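Local coordinates for protein orotidine 5'-phosphate decarboxylase (Pyrococcus horikoshii, PDB 2CZD) that probably catalyses the decarboxylation of orotidine 5'-monophosphate to uridine 5'-monophosphate, the last step of de novo UMP synthesis, as a homodimer, at residues Leu60-Ile63 against Pro64-Arg68; Ala95-Leu99 against Gly100-Met104; Leu69-Arg72 against Lys73-Ala77; Val30-Pro33 against Leu34-Gly37. All coordinates share one frame; numbering follows the deposited sequence.

Overall arrangement
Along the chain interaction 4 comes first, then 1, 3 and 2, all within one eight-stranded TIM barrel. Interaction 4 is the passage from strand 27-31 into helix 32-38. Interactions 1 and 3 share helix 64-76, one at its start and the other farther along, and interaction 2 leads from helix 90-97 into strand 101-105. The centres of interactions 1, 2 and 3 lie about 11 Å from one another and all three touch, for instance where the Phe75 ring meets Gly100. Interactions 2 and 4 stay apart, with nearest atoms about 10 Å away. Interactions 1, 3 and 4 also touch the second subunit, so these helix starts and faces help form the dimer.

Interaction 1: Leu60-Ile63 against Pro64-Arg68; sequences LADI and PNTNR
Asn67 N bonds back to Ile63 O at 2.9 Å, and Ile63 holds the N-cap position as the loop from strand 53-60 turns at Pro64 into helix 64-76. The Asn67 side chain folds back over this turn. Its OD1 accepts Asp62 N at 3.0 Å, with the donor tilted 30° from the carbonyl plane and the N-H...O angle bent to 141°, and also rests against Leu60 CB. Its ND2 donates to a water that in turn donates to Leu60 O, and bonds to Ser92 O as well, so both ends of the amide are held and its rotation is fixed. Ser92 of helix 90-97 also bonds through OG to Asp62 O. The loop lies at the C-terminal end of a barrel strand, where TIM barrels carry their active sites, and its residues belong to the substrate-binding set. Here Asp62 OD1 forms a salt bridge with Lys59 of the second subunit, the assigned proton donor, consistent with the family's active site being shared across the dimer. OD1 also takes Ile63 N at 2.8 Å through its anti lone pair and receives a bond from a second water, which is hydrogen-bonded to Thr66 OG1 as well. Thr66 turns its methyl to the carboxylate, CG2 lying 3.5 Å from Asp62 OD2, while OG1, anti to the carbonyl carbon (chi1 -61°), meets Ile63 CG1 at 3.5 Å. With an alanine at Asp62, Lys59 of the second subunit would probably lose its salt-bridge partner and Ile63 N its side-chain acceptor.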
loop_
_atom_site.group_PDB
_atom_site.type_symbol
_atom_site.label_atom_id
_atom_site.label_comp_id
_atom_site.label_asym_id
_atom_site.label_seq_id
_atom_site.Cartn_x
_atom_site.Cartn_y
_atom_site.Cartn_z
ATOM N N LEU B 60 4.367 -1.499 0.403
ATOM C CA LEU B 60 3.498 -2.620 0.033
ATOM C C LEU B 60 3.091 -3.414 1.267
ATOM O O LEU B 60 3.924 -3.730 2.135
ATOM C CB LEU B 60 4.166 -3.538 -0.992
ATOM C CG LEU B 60 4.412 -2.910 -2.379
ATOM C CD1 LEU B 60 5.012 -3.997 -3.295
ATOM C CD2 LEU B 60 3.124 -2.305 -2.962
ATOM N N ALA B 61 1.802 -3.737 1.315
ATOM C CA ALA B 61 1.216 -4.428 2.462
ATOM C C ALA B 61 0.088 -5.358 2.005
ATOM O O ALA B 61 -0.940 -5.513 2.673
ATOM C CB ALA B 61 0.671 -3.377 3.435
ATOM N N ASP B 62 0.263 -5.963 0.846
ATOM C CA ASP B 62 -0.770 -6.860 0.353
ATOM C C ASP B 62 -0.374 -8.333 0.521
ATOM O O ASP B 62 0.677 -8.665 1.118
ATOM C CB ASP B 62 -1.047 -6.552 -1.128
ATOM C CG ASP B 62 -2.528 -6.626 -1.466
ATOM O OD1 ASP B 62 -3.139 -7.685 -1.233
ATOM O OD2 ASP B 62 -3.087 -5.631 -1.967
ATOM N N ILE B 63 -1.233 -9.225 0.018
ATOM C CA ILE B 63 -0.934 -10.649 0.070
ATOM C C ILE B 63 0.274 -10.908 -0.841
ATOM O O ILE B 63 0.562 -10.135 -1.771
ATOM C CB ILE B 63 -2.144 -11.505 -0.367
ATOM C CG1 ILE B 63 -2.444 -11.316 -1.848
ATOM C CG2 ILE B 63 -3.351 -11.102 0.452
ATOM C CD1 ILE B 63 -3.615 -12.201 -2.334
ATOM N N PRO B 64 0.997 -12.004 -0.605
ATOM C CA PRO B 64 2.179 -12.290 -1.424
ATOM C C PRO B 64 2.030 -12.179 -2.932
ATOM O O PRO B 64 2.824 -11.496 -3.580
ATOM C CB PRO B 64 2.594 -13.689 -0.969
ATOM C CG PRO B 64 2.191 -13.686 0.482
ATOM C CD PRO B 64 0.830 -13.009 0.462
ATOM N N ASN B 65 1.016 -12.819 -3.502
ATOM C CA ASN B 65 0.890 -12.748 -4.947
ATOM C C ASN B 65 0.635 -11.347 -5.487
ATOM O O ASN B 65 1.132 -10.997 -6.555
ATOM C CB ASN B 65 -0.207 -13.670 -5.469
ATOM C CG ASN B 65 -0.141 -13.810 -6.986
ATOM O OD1 ASN B 65 0.839 -14.338 -7.528
ATOM N ND2 ASN B 65 -1.166 -13.317 -7.682
ATOM N N THR B 66 -0.159 -10.548 -4.775
ATOM C CA THR B 66 -0.438 -9.191 -5.229
ATOM C C THR B 66 0.814 -8.321 -5.063
ATOM O O THR B 66 1.111 -7.500 -5.927
ATOM C CB THR B 66 -1.644 -8.630 -4.490
ATOM O OG1 THR B 66 -2.769 -9.475 -4.784
ATOM C CG2 THR B 66 -1.961 -7.186 -4.947
ATOM N N ASN B 67 1.552 -8.516 -3.965
ATOM C CA ASN B 67 2.800 -7.781 -3.778
ATOM C C ASN B 67 3.723 -8.115 -4.948
ATOM O O ASN B 67 4.383 -7.238 -5.508
ATOM C CB ASN B 67 3.493 -8.212 -2.480
ATOM C CG ASN B 67 3.129 -7.329 -1.305
ATOM O OD1 ASN B 67 2.165 -6.565 -1.366
ATOM N ND2 ASN B 67 3.901 -7.434 -0.223
ATOM N N ARG B 68 3.756 -9.393 -5.316
ATOM C CA ARG B 68 4.600 -9.835 -6.438
ATOM C C ARG B 68 4.201 -9.156 -7.753
ATOM O O ARG B 68 5.056 -8.670 -8.490
ATOM C CB ARG B 68 4.493 -11.349 -6.592
ATOM C CG ARG B 68 5.179 -11.916 -7.834
ATOM C CD ARG B 68 4.931 -13.419 -7.899
ATOM N NE ARG B 68 5.602 -14.096 -6.790
ATOM C CZ ARG B 68 4.972 -14.734 -5.805
ATOM N NH1 ARG B 68 3.644 -14.800 -5.789
ATOM N NH2 ARG B 68 5.671 -15.289 -4.826
HETATM O O HOH W 1 3.830 -6.497 2.568
HETATM O O HOH W 2 -4.622 -9.189 -2.629
#

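Interaction 2: Ala95-Leu99 against Gly100-Met104; sequences AVKEL and GEIIM
Ile102 places CG1 between its backbone N and carbonyl carbon (chi1 59°), which directs CG2 at Val96, where CG1 stands anti to the backbone N (chi1 -177°); the two methyls meet at 3.6 Å. This is the second half of a beta-alpha-beta unit of the TIM barrel, the tight turn that takes the chain from helix 90-97 into strand 101-105. Ile102 CG2 also lies against the backbone of Lys97, and its CD1 sits 4.0 Å from Lys97 CB. The aliphatic part of the lysine crosses the isoleucine at about a right angle, its CD passing the same methyl. Outside the pair, Pro133 packs on Ile102, and Val82 and Val84 of strand 81-85 pack on Val96, so the branched side chains fill the space between helix and barrel wall. Gly100 makes the turn in a fully extended conformation, and a side chain there would run into Leu99 O. Its N gives two weak, long bonds, 3.3 Å to Val96 O and 3.4 Å to Lys97 O, the single N-H being divided between the two carbonyls. Across the turn Lys97 CA directs a C-H at Gly100 O, 3.3 Å away.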
loop_
_atom_site.group_PDB
_atom_site.type_symbol
_atom_site.label_atom_id
_atom_site.label_comp_id
_atom_site.label_asym_id
_atom_site.label_seq_id
_atom_site.Cartn_x
_atom_site.Cartn_y
_atom_site.Cartn_z
ATOM N N ALA B 95 8.061 -12.005 -1.414
ATOM C CA ALA B 95 7.476 -11.982 -2.763
ATOM C C ALA B 95 7.999 -10.790 -3.567
ATOM O O ALA B 95 8.071 -10.845 -4.806
ATOM C CB ALA B 95 5.961 -11.953 -2.698
ATOM N N VAL B 96 8.359 -9.717 -2.864
ATOM C CA VAL B 96 8.913 -8.539 -3.511
ATOM C C VAL B 96 10.424 -8.712 -3.687
ATOM O O VAL B 96 10.946 -8.427 -4.758
ATOM C CB VAL B 96 8.655 -7.262 -2.667
ATOM C CG1 VAL B 96 9.180 -6.030 -3.392
ATOM C CG2 VAL B 96 7.149 -7.114 -2.404
ATOM N N LYS B 97 11.122 -9.168 -2.647
ATOM C CA LYS B 97 12.585 -9.335 -2.715
ATOM C C LYS B 97 13.005 -10.299 -3.847
ATOM O O LYS B 97 14.081 -10.185 -4.421
ATOM C CB LYS B 97 13.114 -9.854 -1.376
ATOM C CG LYS B 97 14.621 -9.754 -1.242
ATOM C CD LYS B 97 15.033 -10.203 0.129
ATOM C CE LYS B 97 16.486 -9.836 0.442
ATOM N NZ LYS B 97 17.444 -10.388 -0.552
ATOM N N GLU B 98 12.140 -11.242 -4.159
ATOM C CA GLU B 98 12.416 -12.178 -5.235
ATOM C C GLU B 98 12.657 -11.445 -6.550
ATOM O O GLU B 98 13.457 -11.900 -7.368
ATOM C CB GLU B 98 11.226 -13.120 -5.392
ATOM C CG GLU B 98 11.288 -14.097 -6.544
ATOM C CD GLU B 98 10.036 -14.969 -6.580
ATOM O OE1 GLU B 98 9.864 -15.781 -5.650
ATOM O OE2 GLU B 98 9.215 -14.838 -7.519
ATOM N N LEU B 99 11.984 -10.306 -6.742
ATOM C CA LEU B 99 12.095 -9.536 -7.984
ATOM C C LEU B 99 13.042 -8.339 -8.005
ATOM O O LEU B 99 13.368 -7.827 -9.086
ATOM C CB LEU B 99 10.700 -9.067 -8.412
ATOM C CG LEU B 99 9.714 -10.221 -8.557
ATOM C CD1 LEU B 99 8.354 -9.673 -8.957
ATOM C CD2 LEU B 99 10.236 -11.208 -9.602
ATOM N N GLY B 100 13.480 -7.887 -6.834
ATOM C CA GLY B 100 14.371 -6.739 -6.782
ATOM C C GLY B 100 14.714 -6.372 -5.349
ATOM O O GLY B 100 14.199 -6.976 -4.401
ATOM N N GLU B 101 15.567 -5.368 -5.178
ATOM C CA GLU B 101 15.976 -4.964 -3.836
ATOM C C GLU B 101 14.876 -4.243 -3.087
ATOM O O GLU B 101 14.062 -3.512 -3.661
ATOM C CB GLU B 101 17.253 -4.121 -3.909
ATOM C CG GLU B 101 18.424 -4.935 -4.471
ATOM C CD GLU B 101 19.736 -4.197 -4.437
ATOM O OE1 GLU B 101 20.320 -4.104 -3.343
ATOM O OE2 GLU B 101 20.177 -3.700 -5.504
ATOM N N ILE B 102 14.865 -4.458 -1.778
ATOM C CA ILE B 102 13.835 -3.901 -0.939
ATOM C C ILE B 102 14.357 -3.117 0.237
ATOM O O ILE B 102 15.504 -3.271 0.661
ATOM C CB ILE B 102 12.919 -5.020 -0.369
ATOM C CG1 ILE B 102 13.739 -6.027 0.450
ATOM C CG2 ILE B 102 12.183 -5.729 -1.522
ATOM C CD1 ILE B 102 12.887 -6.941 1.371
ATOM N N ILE B 103 13.489 -2.262 0.761
ATOM C CA ILE B 103 13.773 -1.454 1.948
ATOM C C ILE B 103 12.562 -1.747 2.831
ATOM O O ILE B 103 11.429 -1.610 2.380
ATOM C CB ILE B 103 13.832 0.049 1.609
ATOM C CG1 ILE B 103 15.107 0.329 0.805
ATOM C CG2 ILE B 103 13.781 0.900 2.918
ATOM C CD1 ILE B 103 15.106 1.675 0.090
ATOM N N MET B 104 12.788 -2.143 4.084
ATOM C CA MET B 104 11.688 -2.513 4.977
ATOM C C MET B 104 11.284 -1.466 5.991
ATOM O O MET B 104 12.114 -0.761 6.525
ATOM C CB MET B 104 12.044 -3.817 5.718
ATOM C CG MET B 104 12.165 -5.011 4.782
ATOM S SD MET B 104 12.826 -6.502 5.601
ATOM C CE MET B 104 11.519 -6.859 6.827
#

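Interaction 3: Leu69-Arg72 against Lys73-Ala77; sequences LIAR and KVFGA
The Phe75 ring meets Ala71 at a slant: CD2 lies 3.2 Å from Ala71 O and 3.9 Å from Ala71 CB, with CE2 equally near that methyl. With CG anti to the carbonyl carbon (chi1 -78°), the ring leans back along the helix toward the preceding turn and so lies beside this carbonyl. Its far end meets another part of the chain, where Gly100 and Glu101 approach CZ and Val96 and Leu99 also pack on the ring; the Ala71 methyl touches both the ring and Val96 of helix 90-97. An alanine in place of Phe75 would probably open a gap between Ala71, Val96 and Gly100, leaving the turn at Gly100 without its packing against helix 64-76. On another side of the same helix, Ile70 and Val74 run side by side and point the same way, their CG2 methyls 4.2 Å apart; Val74 CG2 also rests 3.3 Å from Ile70 O. These two pack inward on strand 53-60, Ile70 on Leu58 and Leu60, Val74 on Ala56 and Leu58, while Tyr9, Trp32 and Leu36, all of the second subunit, pack on Leu69, Ile70 and Lys73 respectively. The main chain follows the helical pattern, Phe75 N to Ala71 O at 2.8 Å and Val74 N to Ile70 O at 3.0 Å, but the bond from Gly76 N to Arg72 O is bent to 135° at the hydrogen, its donor above the carbonyl plane, and Ala77 N makes only weak bonds to Lys73 O and Val74 O. The arrangement is the helix of a beta-alpha-beta unit in a TIM barrel.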
loop_
_atom_site.group_PDB
_atom_site.type_symbol
_atom_site.label_atom_id
_atom_site.label_comp_id
_atom_site.label_asym_id
_atom_site.label_seq_id
_atom_site.Cartn_x
_atom_site.Cartn_y
_atom_site.Cartn_z
ATOM N N LEU B 69 2.906 -9.133 -8.048
ATOM C CA LEU B 69 2.436 -8.489 -9.271
ATOM C C LEU B 69 2.786 -7.001 -9.304
ATOM O O LEU B 69 3.197 -6.465 -10.340
ATOM C CB LEU B 69 0.926 -8.665 -9.401
ATOM C CG LEU B 69 0.431 -10.076 -9.664
ATOM C CD1 LEU B 69 -1.063 -10.095 -9.539
ATOM C CD2 LEU B 69 0.859 -10.525 -11.069
ATOM N N ILE B 70 2.610 -6.324 -8.172
ATOM C CA ILE B 70 2.932 -4.910 -8.125
ATOM C C ILE B 70 4.443 -4.711 -8.329
ATOM O O ILE B 70 4.871 -3.833 -9.087
ATOM C CB ILE B 70 2.512 -4.297 -6.778
ATOM C CG1 ILE B 70 0.982 -4.349 -6.645
ATOM C CG2 ILE B 70 3.035 -2.872 -6.665
ATOM C CD1 ILE B 70 0.512 -3.986 -5.235
ATOM N N ALA B 71 5.246 -5.524 -7.645
ATOM C CA ALA B 71 6.708 -5.435 -7.744
ATOM C C ALA B 71 7.186 -5.690 -9.180
ATOM O O ALA B 71 8.062 -4.989 -9.696
ATOM C CB ALA B 71 7.350 -6.451 -6.797
ATOM N N ARG B 72 6.606 -6.700 -9.814
ATOM C CA ARG B 72 6.975 -7.029 -11.181
ATOM C C ARG B 72 6.779 -5.825 -12.091
ATOM O O ARG B 72 7.660 -5.510 -12.885
ATOM C CB ARG B 72 6.135 -8.213 -11.673
ATOM C CG ARG B 72 6.475 -8.713 -13.065
ATOM C CD ARG B 72 5.893 -10.113 -13.247
ATOM N NE ARG B 72 5.415 -10.348 -14.604
ATOM C CZ ARG B 72 6.199 -10.519 -15.662
ATOM N NH1 ARG B 72 7.524 -10.489 -15.528
ATOM N NH2 ARG B 72 5.659 -10.722 -16.860
ATOM N N LYS B 73 5.632 -5.154 -11.978
ATOM C CA LYS B 73 5.346 -3.977 -12.801
ATOM C C LYS B 73 6.265 -2.782 -12.485
ATOM O O LYS B 73 6.776 -2.114 -13.389
ATOM C CB LYS B 73 3.892 -3.550 -12.579
ATOM C CG LYS B 73 3.404 -2.425 -13.459
ATOM C CD LYS B 73 3.147 -2.939 -14.878
ATOM C CE LYS B 73 2.482 -1.864 -15.740
ATOM N NZ LYS B 73 2.292 -2.397 -17.130
ATOM N N VAL B 74 6.469 -2.514 -11.198
ATOM C CA VAL B 74 7.278 -1.377 -10.769
ATOM C C VAL B 74 8.783 -1.576 -10.996
ATOM O O VAL B 74 9.450 -0.661 -11.487
ATOM C CB VAL B 74 6.936 -1.058 -9.288
ATOM C CG1 VAL B 74 7.801 0.053 -8.754
ATOM C CG2 VAL B 74 5.476 -0.632 -9.207
ATOM N N PHE B 75 9.332 -2.743 -10.663
ATOM C CA PHE B 75 10.756 -2.984 -10.953
ATOM C C PHE B 75 10.871 -2.995 -12.475
ATOM O O PHE B 75 11.863 -2.525 -13.045
ATOM C CB PHE B 75 11.220 -4.338 -10.413
ATOM C CG PHE B 75 11.471 -4.351 -8.918
ATOM C CD1 PHE B 75 12.360 -3.445 -8.330
ATOM C CD2 PHE B 75 10.875 -5.311 -8.114
ATOM C CE1 PHE B 75 12.649 -3.513 -6.950
ATOM C CE2 PHE B 75 11.152 -5.381 -6.752
ATOM C CZ PHE B 75 12.040 -4.483 -6.166
ATOM N N GLY B 76 9.836 -3.526 -13.123
ATOM C CA GLY B 76 9.795 -3.587 -14.578
ATOM C C GLY B 76 9.884 -2.229 -15.258
ATOM O O GLY B 76 10.482 -2.085 -16.333
ATOM N N ALA B 77 9.304 -1.221 -14.618
ATOM C CA ALA B 77 9.307 0.141 -15.143
ATOM C C ALA B 77 10.617 0.866 -14.866
ATOM O O ALA B 77 10.842 1.955 -15.387
ATOM C CB ALA B 77 8.128 0.926 -14.551
#

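Interaction 4: Val30-Pro33 against Leu34-Gly37; sequences VNWP and LILG
Asn31 caps the helix it precedes: its OD1 accepts Leu34 N at 3.1 Å over a nearly straight N-H...O angle of 163°, the donor tilted 21° from the carbonyl plane. The side chain can do this because CG sits between the backbone N and the carbonyl carbon (chi1 59°), which curls the amide back over the first turn. The main-chain oxygen of the same residue takes Ile35 N at 3.2 Å, so Asn31 serves two of the first amides of helix 32-38. Beside the cap, Val30 CG1 touches Leu34 CD2 at 3.7 Å, joining the end of strand 27-31 to the start of the helix. Farther round, Ile35 CD1 approaches Trp32 CE3 obliquely at 4.2 Å, and Ile35 CG1 lies against Asn31 O. Outward from this shell, Leu46 packs on Val30 and Leu58 on Ile35, while Trp32 NE1 makes a weak bond to Leu58 O and its ring stacks on Trp32 of the second subunit, which places the helix start at the interface between the two subunits. Asp7, assigned to the substrate-binding site, lies against Asn31, and Tyr9 OH is hydrogen-bonded to Asn31 ND2. With OD1 committed to an N-H donor and ND2 to a hydroxyl, a flip of this buried amide would probably cost the cap, since it would set an NH2 against Leu34 N.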
loop_
_atom_site.group_PDB
_atom_site.type_symbol
_atom_site.label_atom_id
_atom_site.label_comp_id
_atom_site.label_asym_id
_atom_site.label_seq_id
_atom_site.Cartn_x
_atom_site.Cartn_y
_atom_site.Cartn_z
ATOM N N VAL B 30 10.019 7.907 -5.341
ATOM C CA VAL B 30 8.711 8.266 -5.873
ATOM C C VAL B 30 7.630 7.574 -5.046
ATOM O O VAL B 30 7.877 6.533 -4.436
ATOM C CB VAL B 30 8.569 7.881 -7.369
ATOM C CG1 VAL B 30 9.651 8.597 -8.193
ATOM C CG2 VAL B 30 8.668 6.369 -7.540
ATOM N N ASN B 31 6.438 8.153 -5.011
ATOM C CA ASN B 31 5.356 7.554 -4.224
ATOM C C ASN B 31 4.118 7.221 -5.058
ATOM O O ASN B 31 4.114 7.416 -6.269
ATOM C CB ASN B 31 4.987 8.480 -3.062
ATOM C CG ASN B 31 4.547 9.856 -3.522
ATOM O OD1 ASN B 31 4.235 10.066 -4.687
ATOM N ND2 ASN B 31 4.494 10.797 -2.591
ATOM N N TRP B 32 3.080 6.674 -4.427
ATOM C CA TRP B 32 1.874 6.347 -5.184
ATOM C C TRP B 32 1.222 7.582 -5.847
ATOM O O TRP B 32 0.791 7.510 -6.996
ATOM C CB TRP B 32 0.845 5.615 -4.292
ATOM C CG TRP B 32 1.112 4.126 -4.059
ATOM C CD1 TRP B 32 1.186 3.500 -2.845
ATOM C CD2 TRP B 32 1.194 3.088 -5.047
ATOM N NE1 TRP B 32 1.301 2.140 -3.015
ATOM C CE2 TRP B 32 1.306 1.854 -4.352
ATOM C CE3 TRP B 32 1.177 3.074 -6.444
ATOM C CZ2 TRP B 32 1.396 0.627 -5.008
ATOM C CZ3 TRP B 32 1.268 1.835 -7.109
ATOM C CH2 TRP B 32 1.375 0.630 -6.377
ATOM N N PRO B 33 1.150 8.723 -5.141
ATOM C CA PRO B 33 0.530 9.893 -5.782
ATOM C C PRO B 33 1.151 10.248 -7.136
ATOM O O PRO B 33 0.434 10.558 -8.086
ATOM C CB PRO B 33 0.718 11.002 -4.745
ATOM C CG PRO B 33 0.542 10.236 -3.423
ATOM C CD PRO B 33 1.265 8.901 -3.679
ATOM N N LEU B 34 2.481 10.207 -7.227
ATOM C CA LEU B 34 3.139 10.519 -8.491
ATOM C C LEU B 34 2.807 9.458 -9.536
ATOM O O LEU B 34 2.485 9.789 -10.673
ATOM C CB LEU B 34 4.662 10.630 -8.310
ATOM C CG LEU B 34 5.451 10.938 -9.589
ATOM C CD1 LEU B 34 5.019 12.315 -10.142
ATOM C CD2 LEU B 34 6.946 10.933 -9.282
ATOM N N ILE B 35 2.858 8.181 -9.156
ATOM C CA ILE B 35 2.544 7.097 -10.087
ATOM C C ILE B 35 1.083 7.200 -10.575
ATOM O O ILE B 35 0.774 6.955 -11.751
ATOM C CB ILE B 35 2.798 5.733 -9.404
ATOM C CG1 ILE B 35 4.300 5.554 -9.185
ATOM C CG2 ILE B 35 2.217 4.584 -10.246
ATOM C CD1 ILE B 35 4.653 4.357 -8.322
ATOM N N LEU B 36 0.190 7.543 -9.659
ATOM C CA LEU B 36 -1.221 7.686 -10.014
ATOM C C LEU B 36 -1.454 8.852 -10.978
ATOM O O LEU B 36 -2.256 8.765 -11.911
ATOM C CB LEU B 36 -2.053 7.919 -8.754
ATOM C CG LEU B 36 -2.414 6.661 -7.972
ATOM C CD1 LEU B 36 -2.905 7.034 -6.601
ATOM C CD2 LEU B 36 -3.520 5.902 -8.713
ATOM N N GLY B 37 -0.749 9.946 -10.744
ATOM C CA GLY B 37 -0.939 11.119 -11.574
ATOM C C GLY B 37 -0.254 11.078 -12.924
ATOM O O GLY B 37 -0.805 11.586 -13.906
#